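PDB 6KHO: tryptophan decarboxylase 1 from Oryza sativa subsp. japonica, which catalyses the pyridoxal-phosphate-dependent decarboxylation of L-tryptophan to tryptamine and of 5-hydroxy-L-tryptophan to serotonin, working as a homodimer. Local coordinates for residues 437-442 with 452-457; 422-427 with 504-509; 127-132 with 368-373. One frame throughout, in Å; residues are numbered along the deposited sequence.

Interaction 1. Residues 437-442 with 452-457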
ATOM      1  N   CYS A 437       2.740  16.010  26.515  1.00 40.50           N
ATOM      2  CA  CYS A 437       4.112  16.463  26.329  1.00 41.37           C
ATOM      3  C   CYS A 437       4.599  17.062  27.646  1.00 44.22           C
ATOM      4  O   CYS A 437       3.938  17.936  28.213  1.00 44.04           O
ATOM      5  CB  CYS A 437       4.211  17.491  25.196  1.00 46.03           C
ATOM      6  SG  CYS A 437       3.938  16.848  23.503  1.00 42.83           S
ATOM      7  N   PHE A 438       5.747  16.588  28.126  1.00 43.39           N
ATOM      8  CA  PHE A 438       6.239  16.978  29.439  1.00 43.07           C
ATOM      9  C   PHE A 438       7.759  16.976  29.416  1.00 44.90           C
ATOM     10  O   PHE A 438       8.382  16.395  28.522  1.00 42.09           O
ATOM     11  CB  PHE A 438       5.715  16.045  30.545  1.00 44.74           C
ATOM     12  CG  PHE A 438       6.390  14.698  30.581  1.00 44.63           C
ATOM     13  CD1 PHE A 438       6.165  13.760  29.581  1.00 43.70           C
ATOM     14  CD2 PHE A 438       7.255  14.370  31.611  1.00 46.91           C
ATOM     15  CE1 PHE A 438       6.790  12.523  29.610  1.00 44.67           C
ATOM     16  CE2 PHE A 438       7.882  13.129  31.647  1.00 45.48           C
ATOM     17  CZ  PHE A 438       7.651  12.207  30.646  1.00 44.07           C
ATOM     18  N   ARG A 439       8.356  17.647  30.402  1.00 43.71           N
ATOM     19  CA  ARG A 439       9.807  17.622  30.515  1.00 46.00           C
ATOM     20  C   ARG A 439      10.228  17.986  31.930  1.00 45.06           C
ATOM     21  O   ARG A 439       9.443  18.516  32.724  1.00 45.41           O
ATOM     22  CB  ARG A 439      10.470  18.558  29.496  1.00 46.79           C
ATOM     23  CG  ARG A 439      10.251  20.040  29.729  1.00 47.04           C
ATOM     24  CD  ARG A 439      11.234  20.828  28.879  1.00 51.77           C
ATOM     25  NE  ARG A 439      11.726  22.017  29.568  1.00 61.23           N
ATOM     26  CZ  ARG A 439      12.983  22.442  29.518  1.00 63.62           C
ATOM     27  NH1 ARG A 439      13.890  21.773  28.810  1.00 61.50           N
ATOM     28  NH2 ARG A 439      13.335  23.538  30.177  1.00 71.14           N
ATOM     29  N   ILE A 440      11.480  17.652  32.236  1.00 49.32           N
ATOM     30  CA  ILE A 440      12.122  18.110  33.463  1.00 53.74           C
ATOM     31  C   ILE A 440      12.324  19.617  33.366  1.00 54.55           C
ATOM     32  O   ILE A 440      13.023  20.104  32.470  1.00 55.71           O
ATOM     33  CB  ILE A 440      13.454  17.381  33.689  1.00 54.31           C
ATOM     34  CG1 ILE A 440      13.209  15.935  34.135  1.00 50.34           C
ATOM     35  CG2 ILE A 440      14.314  18.133  34.707  1.00 54.41           C
ATOM     36  CD1 ILE A 440      14.429  15.036  33.987  1.00 49.58           C
ATOM     37  N   ARG A 441      11.687  20.354  34.278  1.00 56.46           N
ATOM     38  CA  ARG A 441      11.780  21.806  34.356  1.00 61.15           C
ATOM     39  C   ARG A 441      13.221  22.252  34.599  1.00 66.05           C
ATOM     40  O   ARG A 441      14.048  21.515  35.141  1.00 64.96           O
ATOM     41  CB  ARG A 441      10.891  22.323  35.490  1.00 60.19           C
ATOM     42  CG  ARG A 441      10.068  23.545  35.157  1.00 64.77           C
ATOM     43  CD  ARG A 441       9.633  24.284  36.424  1.00 67.40           C
ATOM     44  NE  ARG A 441       8.358  23.799  36.955  1.00 70.87           N
ATOM     45  CZ  ARG A 441       7.169  24.001  36.383  1.00 71.11           C
ATOM     46  NH1 ARG A 441       7.072  24.688  35.246  1.00 67.92           N
ATOM     47  NH2 ARG A 441       6.068  23.515  36.953  1.00 66.13           N
ATOM     48  N   ALA A 442      13.517  23.485  34.194  1.00 69.11           N
ATOM     49  CA  ALA A 442      14.765  24.118  34.597  1.00 72.12           C
ATOM     50  C   ALA A 442      14.617  24.696  36.000  1.00 71.72           C
ATOM     51  O   ALA A 442      13.583  25.280  36.344  1.00 70.78           O
ATOM     52  CB  ALA A 442      15.162  25.215  33.614  1.00 71.92           C
ATOM     53  N   GLU A 452      19.563  24.691  29.043  1.00 72.25           N
ATOM     54  CA  GLU A 452      20.407  23.783  28.272  1.00 70.20           C
ATOM     55  C   GLU A 452      20.773  22.551  29.089  1.00 72.65           C
ATOM     56  O   GLU A 452      20.907  21.450  28.540  1.00 71.24           O
ATOM     57  CB  GLU A 452      21.676  24.497  27.797  1.00 74.23           C
ATOM     58  CG  GLU A 452      21.434  25.716  26.905  1.00 78.20           C
ATOM     59  CD  GLU A 452      21.244  27.003  27.687  1.00 79.30           C
ATOM     60  OE1 GLU A 452      21.494  28.077  27.104  1.00 80.32           O
ATOM     61  OE2 GLU A 452      20.836  26.949  28.872  1.00 77.58           O
ATOM     62  N   ASP A 453      20.958  22.725  30.397  1.00 71.98           N
ATOM     63  CA  ASP A 453      21.154  21.581  31.280  1.00 72.07           C
ATOM     64  C   ASP A 453      19.907  20.708  31.320  1.00 68.26           C
ATOM     65  O   ASP A 453      19.986  19.486  31.145  1.00 62.66           O
ATOM     66  CB  ASP A 453      21.518  22.058  32.689  1.00 76.11           C
ATOM     67  CG  ASP A 453      22.923  22.642  32.777  1.00 79.11           C
ATOM     68  OD1 ASP A 453      23.746  22.407  31.859  1.00 78.29           O
ATOM     69  OD2 ASP A 453      23.202  23.334  33.780  1.00 80.57           O
ATOM     70  N   ALA A 454      18.742  21.323  31.561  1.00 68.34           N
ATOM     71  CA  ALA A 454      17.486  20.581  31.597  1.00 66.00           C
ATOM     72  C   ALA A 454      17.255  19.811  30.305  1.00 63.19           C
ATOM     73  O   ALA A 454      16.664  18.724  30.325  1.00 61.69           O
ATOM     74  CB  ALA A 454      16.319  21.533  31.868  1.00 62.59           C
ATOM     75  N   ASP A 455      17.724  20.344  29.177  1.00 64.11           N
ATOM     76  CA  ASP A 455      17.669  19.595  27.928  1.00 62.00           C
ATOM     77  C   ASP A 455      18.409  18.270  28.058  1.00 62.16           C
ATOM     78  O   ASP A 455      17.856  17.207  27.755  1.00 58.76           O
ATOM     79  CB  ASP A 455      18.252  20.429  26.783  1.00 63.72           C
ATOM     80  CG  ASP A 455      17.266  21.453  26.236  1.00 65.21           C
ATOM     81  OD1 ASP A 455      16.159  21.598  26.810  1.00 60.93           O
ATOM     82  OD2 ASP A 455      17.608  22.124  25.234  1.00 66.01           O
ATOM     83  N   GLU A 456      19.661  18.309  28.523  1.00 61.90           N
ATOM     84  CA  GLU A 456      20.424  17.071  28.639  1.00 60.66           C
ATOM     85  C   GLU A 456      19.877  16.167  29.739  1.00 58.12           C
ATOM     86  O   GLU A 456      20.021  14.943  29.657  1.00 56.98           O
ATOM     87  CB  GLU A 456      21.905  17.373  28.874  1.00 64.00           C
ATOM     88  CG  GLU A 456      22.855  16.342  28.243  1.00 71.26           C
ATOM     89  CD  GLU A 456      22.940  16.459  26.718  1.00 75.09           C
ATOM     90  OE1 GLU A 456      23.542  15.566  26.076  1.00 72.54           O
ATOM     91  OE2 GLU A 456      22.408  17.450  26.163  1.00 72.76           O
ATOM     92  N   ALA A 457      19.247  16.742  30.769  1.00 56.50           N
ATOM     93  CA  ALA A 457      18.607  15.916  31.789  1.00 55.77           C
ATOM     94  C   ALA A 457      17.465  15.102  31.194  1.00 54.38           C
ATOM     95  O   ALA A 457      17.279  13.924  31.532  1.00 49.48           O
ATOM     96  CB  ALA A 457      18.096  16.793  32.931  1.00 56.81           C
TER
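A454 is the first residue of helix segment 452-457 to meet the strand end 437-442, mostly through its methyl. A454 CB lies 3.6 Å from I440 O and 4.2 Å from A442 CB and packs obliquely against the R439 guanidinium. The CA atoms of A442 and A454 are 5.4 Å apart, consistent with the small side chain. D455 CB starts away from the strand, but CG stands anti to the carbonyl carbon (chi1 -80°) and OD1 turns back to form a salt bridge with R439 NH1 at 3.0 Å. OD1 lies at the guanidinium edge, yet the carboxylate plane is turned 80° away, so the bridge is a single contact, not the flat two-bond pairing. D455 OD2 bridges to R481, and R439 NE and NH2 go to E426 and E451, extending the chain of salt bridges. One turn on from A454, I440 CD1 rests 3.9 Å from A457 O, with the methyl just beyond. The axes of strand 437-440 and helix 452-457 come within 8.0 Å, their directions 111° apart. Strand 435-440 lies between strands 425-427 and 481-487 of the antiparallel sheet, and helix 451-468 packs on its end, with N458 and L461 continuing the contact.

Interaction 2. Residues 422-427 with 504-509; sequences DDRFEV and LIKKTT
R424 and F425, ending a type I turn from D422 that leads into strand 425-427, face helix segment 504-509 with 8.9 Å between the CA atoms of R424 and T509, so the contact is made mainly by side chains. D422 OD1 accepts the backbone N of R424, closing an Asx turn, and takes R424 NE; D422 OD2 takes R424 NH2 at 2.9 Å. The carboxylate thus grips the guanidinium side-on through syn lone pairs, its oxygens tilted 25° and 18° out of the guanidinium plane, and the F425 rim, at CE2, lies over one guanidinium face. The arginine chain bends at chi3 (-70°), which sets NE; R424 NH1 lies 3.3 Å from T509 CG2, with K506 O near the guanidinium plane. K506 puts its CD 3.7 Å from D422 OD2. F425 reaches toward T509 tip to tip, CZ 3.3 Å from OG1 at the ring edge, and F425 CZ touches I505 CG2 at 3.9 Å. W502 meets the F425 ring edge-to-face, and F438 and I440 of the next strand pack on it. The arginine's charge is therefore balanced mainly within its own turn; toward the helix the contact rests on van der Waals packing, with K506 NZ probably pulling weakly on D422.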
ATOM      1  N   ASP A 422       4.055  17.441  40.369  1.00 58.21           N
ATOM      2  CA  ASP A 422       5.473  17.285  40.690  1.00 58.53           C
ATOM      3  C   ASP A 422       6.194  18.501  40.131  1.00 60.01           C
ATOM      4  O   ASP A 422       6.285  18.663  38.911  1.00 60.27           O
ATOM      5  CB  ASP A 422       6.036  15.985  40.105  1.00 56.66           C
ATOM      6  CG  ASP A 422       7.434  15.640  40.632  1.00 58.19           C
ATOM      7  OD1 ASP A 422       8.376  16.441  40.446  1.00 59.03           O
ATOM      8  OD2 ASP A 422       7.599  14.546  41.219  1.00 60.73           O
ATOM      9  N   ASP A 423       6.712  19.349  41.023  1.00 59.98           N
ATOM     10  CA  ASP A 423       7.285  20.621  40.605  1.00 62.21           C
ATOM     11  C   ASP A 423       8.614  20.474  39.881  1.00 59.97           C
ATOM     12  O   ASP A 423       9.143  21.478  39.390  1.00 59.84           O
ATOM     13  CB  ASP A 423       7.447  21.541  41.812  1.00 65.71           C
ATOM     14  CG  ASP A 423       6.143  22.189  42.212  1.00 72.73           C
ATOM     15  OD1 ASP A 423       5.177  21.444  42.502  1.00 74.82           O
ATOM     16  OD2 ASP A 423       6.081  23.440  42.219  1.00 78.03           O
ATOM     17  N   ARG A 424       9.166  19.264  39.792  1.00 55.61           N
ATOM     18  CA  ARG A 424      10.335  19.072  38.945  1.00 56.19           C
ATOM     19  C   ARG A 424       9.969  19.041  37.468  1.00 54.49           C
ATOM     20  O   ARG A 424      10.854  19.185  36.616  1.00 53.03           O
ATOM     21  CB  ARG A 424      11.051  17.773  39.305  1.00 60.04           C
ATOM     22  CG  ARG A 424      11.786  17.767  40.624  1.00 60.14           C
ATOM     23  CD  ARG A 424      12.286  16.367  40.910  1.00 55.31           C
ATOM     24  NE  ARG A 424      11.183  15.464  41.230  1.00 55.49           N
ATOM     25  CZ  ARG A 424      11.307  14.145  41.319  1.00 57.30           C
ATOM     26  NH1 ARG A 424      12.484  13.582  41.096  1.00 54.51           N
ATOM     27  NH2 ARG A 424      10.256  13.392  41.623  1.00 58.92           N
ATOM     28  N   PHE A 425       8.693  18.851  37.150  1.00 55.21           N
ATOM     29  CA  PHE A 425       8.245  18.633  35.784  1.00 55.72           C
ATOM     30  C   PHE A 425       7.280  19.731  35.362  1.00 53.42           C
ATOM     31  O   PHE A 425       6.625  20.363  36.196  1.00 55.13           O
ATOM     32  CB  PHE A 425       7.566  17.259  35.648  1.00 50.22           C
ATOM     33  CG  PHE A 425       8.474  16.102  35.945  1.00 50.11           C
ATOM     34  CD1 PHE A 425       9.278  15.566  34.953  1.00 47.69           C
ATOM     35  CD2 PHE A 425       8.533  15.558  37.218  1.00 51.32           C
ATOM     36  CE1 PHE A 425      10.116  14.499  35.217  1.00 48.90           C
ATOM     37  CE2 PHE A 425       9.375  14.495  37.495  1.00 53.05           C
ATOM     38  CZ  PHE A 425      10.172  13.963  36.492  1.00 51.05           C
ATOM     39  N   GLU A 426       7.191  19.944  34.051  1.00 54.15           N
ATOM     40  CA  GLU A 426       6.197  20.838  33.476  1.00 53.34           C
ATOM     41  C   GLU A 426       5.521  20.162  32.293  1.00 47.92           C
ATOM     42  O   GLU A 426       6.155  19.398  31.559  1.00 47.91           O
ATOM     43  CB  GLU A 426       6.813  22.173  33.030  1.00 53.86           C
ATOM     44  CG  GLU A 426       8.009  22.059  32.098  1.00 54.86           C
ATOM     45  CD  GLU A 426       8.510  23.423  31.634  1.00 59.34           C
ATOM     46  OE1 GLU A 426       7.713  24.386  31.690  1.00 60.59           O
ATOM     47  OE2 GLU A 426       9.689  23.530  31.216  1.00 58.47           O
ATOM     48  N   VAL A 427       4.228  20.430  32.131  1.00 46.49           N
ATOM     49  CA  VAL A 427       3.489  20.026  30.939  1.00 49.99           C
ATOM     50  C   VAL A 427       3.648  21.142  29.917  1.00 46.87           C
ATOM     51  O   VAL A 427       3.254  22.282  30.172  1.00 48.34           O
ATOM     52  CB  VAL A 427       2.010  19.762  31.254  1.00 49.08           C
ATOM     53  CG1 VAL A 427       1.217  19.560  29.963  1.00 49.53           C
ATOM     54  CG2 VAL A 427       1.868  18.542  32.167  1.00 47.02           C
ATOM     55  N   LEU A 504       8.091   5.095  37.587  1.00 45.40           N
ATOM     56  CA  LEU A 504       9.418   4.811  37.052  1.00 46.33           C
ATOM     57  C   LEU A 504      10.110   6.089  36.591  1.00 51.10           C
ATOM     58  O   LEU A 504      11.331   6.233  36.747  1.00 50.56           O
ATOM     59  CB  LEU A 504       9.319   3.793  35.914  1.00 47.06           C
ATOM     60  CG  LEU A 504      10.630   3.521  35.173  1.00 48.23           C
ATOM     61  CD1 LEU A 504      11.647   2.936  36.138  1.00 46.98           C
ATOM     62  CD2 LEU A 504      10.438   2.610  33.964  1.00 46.72           C
ATOM     63  N   ILE A 505       9.344   7.033  36.029  1.00 49.46           N
ATOM     64  CA  ILE A 505       9.898   8.340  35.676  1.00 49.61           C
ATOM     65  C   ILE A 505      10.352   9.078  36.930  1.00 49.89           C
ATOM     66  O   ILE A 505      11.481   9.581  36.998  1.00 47.13           O
ATOM     67  CB  ILE A 505       8.867   9.173  34.887  1.00 48.05           C
ATOM     68  CG1 ILE A 505       8.592   8.559  33.506  1.00 48.63           C
ATOM     69  CG2 ILE A 505       9.341  10.620  34.744  1.00 48.80           C
ATOM     70  CD1 ILE A 505       7.220   8.906  32.948  1.00 42.12           C
ATOM     71  N   LYS A 506       9.466   9.178  37.927  1.00 49.65           N
ATOM     72  CA  LYS A 506       9.822   9.813  39.193  1.00 53.54           C
ATOM     73  C   LYS A 506      11.075   9.183  39.788  1.00 56.45           C
ATOM     74  O   LYS A 506      12.027   9.883  40.154  1.00 56.71           O
ATOM     75  CB  LYS A 506       8.657   9.713  40.180  1.00 50.83           C
ATOM     76  CG  LYS A 506       7.554  10.715  39.925  1.00 55.96           C
ATOM     77  CD  LYS A 506       6.681  10.912  41.148  1.00 54.64           C
ATOM     78  CE  LYS A 506       6.267   9.585  41.746  1.00 56.68           C
ATOM     79  NZ  LYS A 506       5.186   9.759  42.762  1.00 63.80           N
ATOM     80  N   LYS A 507      11.099   7.851  39.859  1.00 50.52           N
ATOM     81  CA  LYS A 507      12.215   7.147  40.481  1.00 55.44           C
ATOM     82  C   LYS A 507      13.511   7.393  39.722  1.00 54.55           C
ATOM     83  O   LYS A 507      14.546   7.700  40.324  1.00 56.40           O
ATOM     84  CB  LYS A 507      11.894   5.652  40.557  1.00 54.47           C
ATOM     85  CG  LYS A 507      13.048   4.748  40.910  1.00 54.33           C
ATOM     86  CD  LYS A 507      12.544   3.324  41.131  1.00 56.93           C
ATOM     87  CE  LYS A 507      13.671   2.384  41.522  1.00 59.79           C
ATOM     88  NZ  LYS A 507      13.179   1.284  42.408  1.00 67.61           N
ATOM     89  N   THR A 508      13.471   7.269  38.394  1.00 52.94           N
ATOM     90  CA  THR A 508      14.666   7.495  37.586  1.00 52.28           C
ATOM     91  C   THR A 508      15.159   8.934  37.703  1.00 55.67           C
ATOM     92  O   THR A 508      16.367   9.184  37.647  1.00 57.43           O
ATOM     93  CB  THR A 508      14.375   7.138  36.123  1.00 50.74           C
ATOM     94  OG1 THR A 508      13.861   5.803  36.050  1.00 48.04           O
ATOM     95  CG2 THR A 508      15.634   7.239  35.262  1.00 48.63           C
ATOM     96  N   THR A 509      14.243   9.889  37.873  1.00 54.34           N
ATOM     97  CA  THR A 509      14.636  11.292  37.941  1.00 54.18           C
ATOM     98  C   THR A 509      15.402  11.584  39.228  1.00 58.10           C
ATOM     99  O   THR A 509      16.457  12.231  39.201  1.00 60.60           O
ATOM    100  CB  THR A 509      13.394  12.180  37.822  1.00 54.56           C
ATOM    101  OG1 THR A 509      12.851  12.066  36.499  1.00 53.67           O
ATOM    102  CG2 THR A 509      13.740  13.642  38.089  1.00 53.80           C
TER

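Interaction 3. Residues 127-132 with 368-373; sequences FTWQAS and GEVTDL
T128 and D372 bring the two loops closest, with CA atoms 4.4 Å apart, and the CA atoms of F127 and L373 are 5.8 Å apart; neither segment forms a regular helix or strand here. From W129 the first loop folds into a type I turn closed by S132 N to W129 O, just before helix 133-149. The side chain of D372 bridges the loops. Its OD1 accepts the backbone N-H of W129 at 2.9 Å, nearly straight at 161°, on the anti lone pair, away from OD2. The same oxygen accepts a hydrogen bond from a water, which itself accepts from Q130 N, so OD1 serves two successive N-H groups of the turn, one directly and one through water. OD2 turns to S365 OG, which holds the other end of the carboxylate. T128 lies alongside D372, pointing the same way, with T128 CB 3.3 Å from D372 OD1. Its own OG1, placed between the backbone N and the carbonyl carbon (chi1 61°), accepts A131 N in an ST motif that helps hold the turn before the helix. In the dimeric fold of this group II decarboxylase, the turn also faces the second subunit: Q130 O, A131 O and S132 OG bond to T93 and W95 of that subunit. F127 runs beside the cofactor-binding loop, within about 4 Å of the side chain of V380, and meets F103 of the second subunit edge-to-face. V370 places CG1 over one face of W129, 3.7 Å from the centroid of the five-membered ring and 15° off its normal, a CH-pi contact; V370 CG2 packs on W129 CB. P59 of the second subunit packs on both residues, while W129 NE1 donates to E137 of helix 133-149.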
ATOM      1  N   PHE A 127      -9.312  -3.853  -8.372  1.00 26.89           N
ATOM      2  CA  PHE A 127      -9.059  -2.658  -9.174  1.00 26.26           C
ATOM      3  C   PHE A 127     -10.350  -2.104  -9.780  1.00 25.85           C
ATOM      4  O   PHE A 127     -10.504  -0.887  -9.919  1.00 26.86           O
ATOM      5  CB  PHE A 127      -8.030  -2.938 -10.274  1.00 24.56           C
ATOM      6  CG  PHE A 127      -8.005  -4.358 -10.807  1.00 27.23           C
ATOM      7  CD1 PHE A 127      -9.019  -4.847 -11.620  1.00 28.33           C
ATOM      8  CD2 PHE A 127      -6.903  -5.168 -10.577  1.00 29.15           C
ATOM      9  CE1 PHE A 127      -8.956  -6.150 -12.141  1.00 28.20           C
ATOM     10  CE2 PHE A 127      -6.828  -6.463 -11.087  1.00 30.00           C
ATOM     11  CZ  PHE A 127      -7.852  -6.960 -11.870  1.00 28.35           C
ATOM     12  N   THR A 128     -11.280  -2.981 -10.156  1.00 25.40           N
ATOM     13  CA  THR A 128     -12.598  -2.582 -10.626  1.00 25.38           C
ATOM     14  C   THR A 128     -13.664  -3.233  -9.755  1.00 25.31           C
ATOM     15  O   THR A 128     -13.418  -4.246  -9.076  1.00 22.21           O
ATOM     16  CB  THR A 128     -12.845  -2.976 -12.098  1.00 25.11           C
ATOM     17  OG1 THR A 128     -12.766  -4.399 -12.238  1.00 23.74           O
ATOM     18  CG2 THR A 128     -11.834  -2.294 -13.052  1.00 23.44           C
ATOM     19  N   TRP A 129     -14.855  -2.622  -9.788  1.00 23.98           N
ATOM     20  CA  TRP A 129     -16.036  -3.217  -9.164  1.00 23.91           C
ATOM     21  C   TRP A 129     -16.254  -4.647  -9.656  1.00 23.97           C
ATOM     22  O   TRP A 129     -16.439  -5.568  -8.859  1.00 23.88           O
ATOM     23  CB  TRP A 129     -17.260  -2.332  -9.451  1.00 23.24           C
ATOM     24  CG  TRP A 129     -18.575  -2.891  -8.928  1.00 24.77           C
ATOM     25  CD1 TRP A 129     -19.145  -2.642  -7.713  1.00 27.23           C
ATOM     26  CD2 TRP A 129     -19.462  -3.794  -9.607  1.00 23.77           C
ATOM     27  NE1 TRP A 129     -20.327  -3.354  -7.584  1.00 26.27           N
ATOM     28  CE2 TRP A 129     -20.549  -4.048  -8.741  1.00 23.75           C
ATOM     29  CE3 TRP A 129     -19.455  -4.385 -10.875  1.00 22.30           C
ATOM     30  CZ2 TRP A 129     -21.614  -4.893  -9.091  1.00 25.30           C
ATOM     31  CZ3 TRP A 129     -20.512  -5.247 -11.219  1.00 26.42           C
ATOM     32  CH2 TRP A 129     -21.571  -5.487 -10.325  1.00 26.88           C
ATOM     33  N   GLN A 130     -16.185  -4.859 -10.972  1.00 24.17           N
ATOM     34  CA  GLN A 130     -16.447  -6.181 -11.526  1.00 27.47           C
ATOM     35  C   GLN A 130     -15.425  -7.208 -11.053  1.00 27.41           C
ATOM     36  O   GLN A 130     -15.775  -8.386 -10.860  1.00 25.57           O
ATOM     37  CB  GLN A 130     -16.455  -6.120 -13.056  1.00 26.25           C
ATOM     38  CG  GLN A 130     -16.827  -7.450 -13.709  1.00 29.30           C
ATOM     39  CD  GLN A 130     -18.186  -7.948 -13.265  1.00 33.65           C
ATOM     40  OE1 GLN A 130     -18.314  -8.698 -12.281  1.00 33.24           O
ATOM     41  NE2 GLN A 130     -19.217  -7.536 -13.989  1.00 26.06           N
ATOM     42  N   ALA A 131     -14.166  -6.774 -10.859  1.00 26.55           N
ATOM     43  CA  ALA A 131     -13.087  -7.620 -10.346  1.00 31.21           C
ATOM     44  C   ALA A 131     -13.412  -8.274  -9.020  1.00 35.73           C
ATOM     45  O   ALA A 131     -12.757  -9.267  -8.674  1.00 36.89           O
ATOM     46  CB  ALA A 131     -11.804  -6.813 -10.133  1.00 31.17           C
ATOM     47  N   SER A 132     -14.390  -7.714  -8.251  1.00 33.20           N
ATOM     48  CA  SER A 132     -15.026  -8.310  -7.073  1.00 25.73           C
ATOM     49  C   SER A 132     -16.033  -7.342  -6.452  1.00 26.88           C
ATOM     50  O   SER A 132     -15.653  -6.503  -5.619  1.00 25.62           O
ATOM     51  CB  SER A 132     -13.986  -8.706  -6.019  1.00 28.71           C
ATOM     52  OG  SER A 132     -14.598  -9.519  -5.042  1.00 31.24           O
ATOM     53  N   GLY A 368     -21.035   3.870 -15.934  1.00 30.07           N
ATOM     54  CA  GLY A 368     -20.939   5.005 -15.041  1.00 28.46           C
ATOM     55  C   GLY A 368     -21.561   4.797 -13.677  1.00 29.94           C
ATOM     56  O   GLY A 368     -21.537   5.719 -12.864  1.00 29.89           O
ATOM     57  N   GLU A 369     -22.102   3.618 -13.381  1.00 32.55           N
ATOM     58  CA  GLU A 369     -22.832   3.463 -12.128  1.00 35.63           C
ATOM     59  C   GLU A 369     -21.960   2.954 -10.983  1.00 33.83           C
ATOM     60  O   GLU A 369     -22.450   2.865  -9.855  1.00 32.75           O
ATOM     61  CB  GLU A 369     -24.040   2.534 -12.315  1.00 33.90           C
ATOM     62  CG  GLU A 369     -25.152   3.062 -13.265  1.00 37.18           C
ATOM     63  CD  GLU A 369     -25.880   4.339 -12.769  1.00 44.67           C
ATOM     64  OE1 GLU A 369     -25.620   4.834 -11.644  1.00 47.98           O
ATOM     65  OE2 GLU A 369     -26.734   4.860 -13.532  1.00 44.36           O
ATOM     66  N   VAL A 370     -20.689   2.633 -11.234  1.00 28.30           N
ATOM     67  CA  VAL A 370     -19.761   2.192 -10.197  1.00 32.35           C
ATOM     68  C   VAL A 370     -18.522   3.077 -10.252  1.00 35.66           C
ATOM     69  O   VAL A 370     -18.188   3.650 -11.291  1.00 30.87           O
ATOM     70  CB  VAL A 370     -19.364   0.698 -10.355  1.00 27.23           C
ATOM     71  CG1 VAL A 370     -20.579  -0.183 -10.249  1.00 29.06           C
ATOM     72  CG2 VAL A 370     -18.640   0.461 -11.707  1.00 25.84           C
ATOM     73  N   THR A 371     -17.835   3.193  -9.116  1.00 36.68           N
ATOM     74  CA  THR A 371     -16.510   3.804  -9.093  1.00 36.26           C
ATOM     75  C   THR A 371     -15.481   2.686  -8.973  1.00 33.81           C
ATOM     76  O   THR A 371     -15.517   1.907  -8.015  1.00 38.37           O
ATOM     77  CB  THR A 371     -16.350   4.819  -7.955  1.00 41.25           C
ATOM     78  OG1 THR A 371     -17.267   5.900  -8.143  1.00 38.78           O
ATOM     79  CG2 THR A 371     -14.935   5.418  -7.968  1.00 39.65           C
ATOM     80  N   ASP A 372     -14.610   2.568  -9.974  1.00 29.72           N
ATOM     81  CA  ASP A 372     -13.498   1.628  -9.899  1.00 28.26           C
ATOM     82  C   ASP A 372     -12.390   2.286  -9.093  1.00 30.27           C
ATOM     83  O   ASP A 372     -11.925   3.378  -9.448  1.00 25.29           O
ATOM     84  CB  ASP A 372     -13.020   1.241 -11.298  1.00 26.39           C
ATOM     85  CG  ASP A 372     -14.127   0.610 -12.125  1.00 30.18           C
ATOM     86  OD1 ASP A 372     -14.773  -0.334 -11.623  1.00 26.04           O
ATOM     87  OD2 ASP A 372     -14.362   1.061 -13.266  1.00 28.53           O
ATOM     88  N   LEU A 373     -11.994   1.645  -7.988  1.00 26.24           N
ATOM     89  CA  LEU A 373     -11.153   2.344  -7.028  1.00 29.20           C
ATOM     90  C   LEU A 373      -9.700   2.440  -7.470  1.00 25.15           C
ATOM     91  O   LEU A 373      -8.944   3.220  -6.879  1.00 28.78           O
ATOM     92  CB  LEU A 373     -11.270   1.697  -5.641  1.00 32.12           C
ATOM     93  CG  LEU A 373     -12.685   1.910  -5.063  1.00 31.59           C
ATOM     94  CD1 LEU A 373     -12.931   1.097  -3.794  1.00 29.25           C
ATOM     95  CD2 LEU A 373     -12.989   3.368  -4.812  1.00 31.99           C
TER
HETATM   96  O   HOH W   1     -16.477  -2.559 -12.741  1.00 23.86           O

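Interactions 1 and 2 are neighbours, their centres 10 Å apart, and they share one antiparallel sheet. Strands 425-427 and 435-440 follow each other in the chain and lie side by side, so the probable bond from R441 N to R424 O ties the two contacts together. Helices 451-468 and 495-513 pack onto this unit, and interaction 1 is nested in the loop that interaction 2 closes. Interaction 3 closes earlier in the chain and lies across the chain's centre, about 55 and 56 Å from the centres of interactions 1 and 2; it belongs to the dimer interface beside the cofactor pocket, whereas the other pair lies in the C-terminal part, away from the annotated sites.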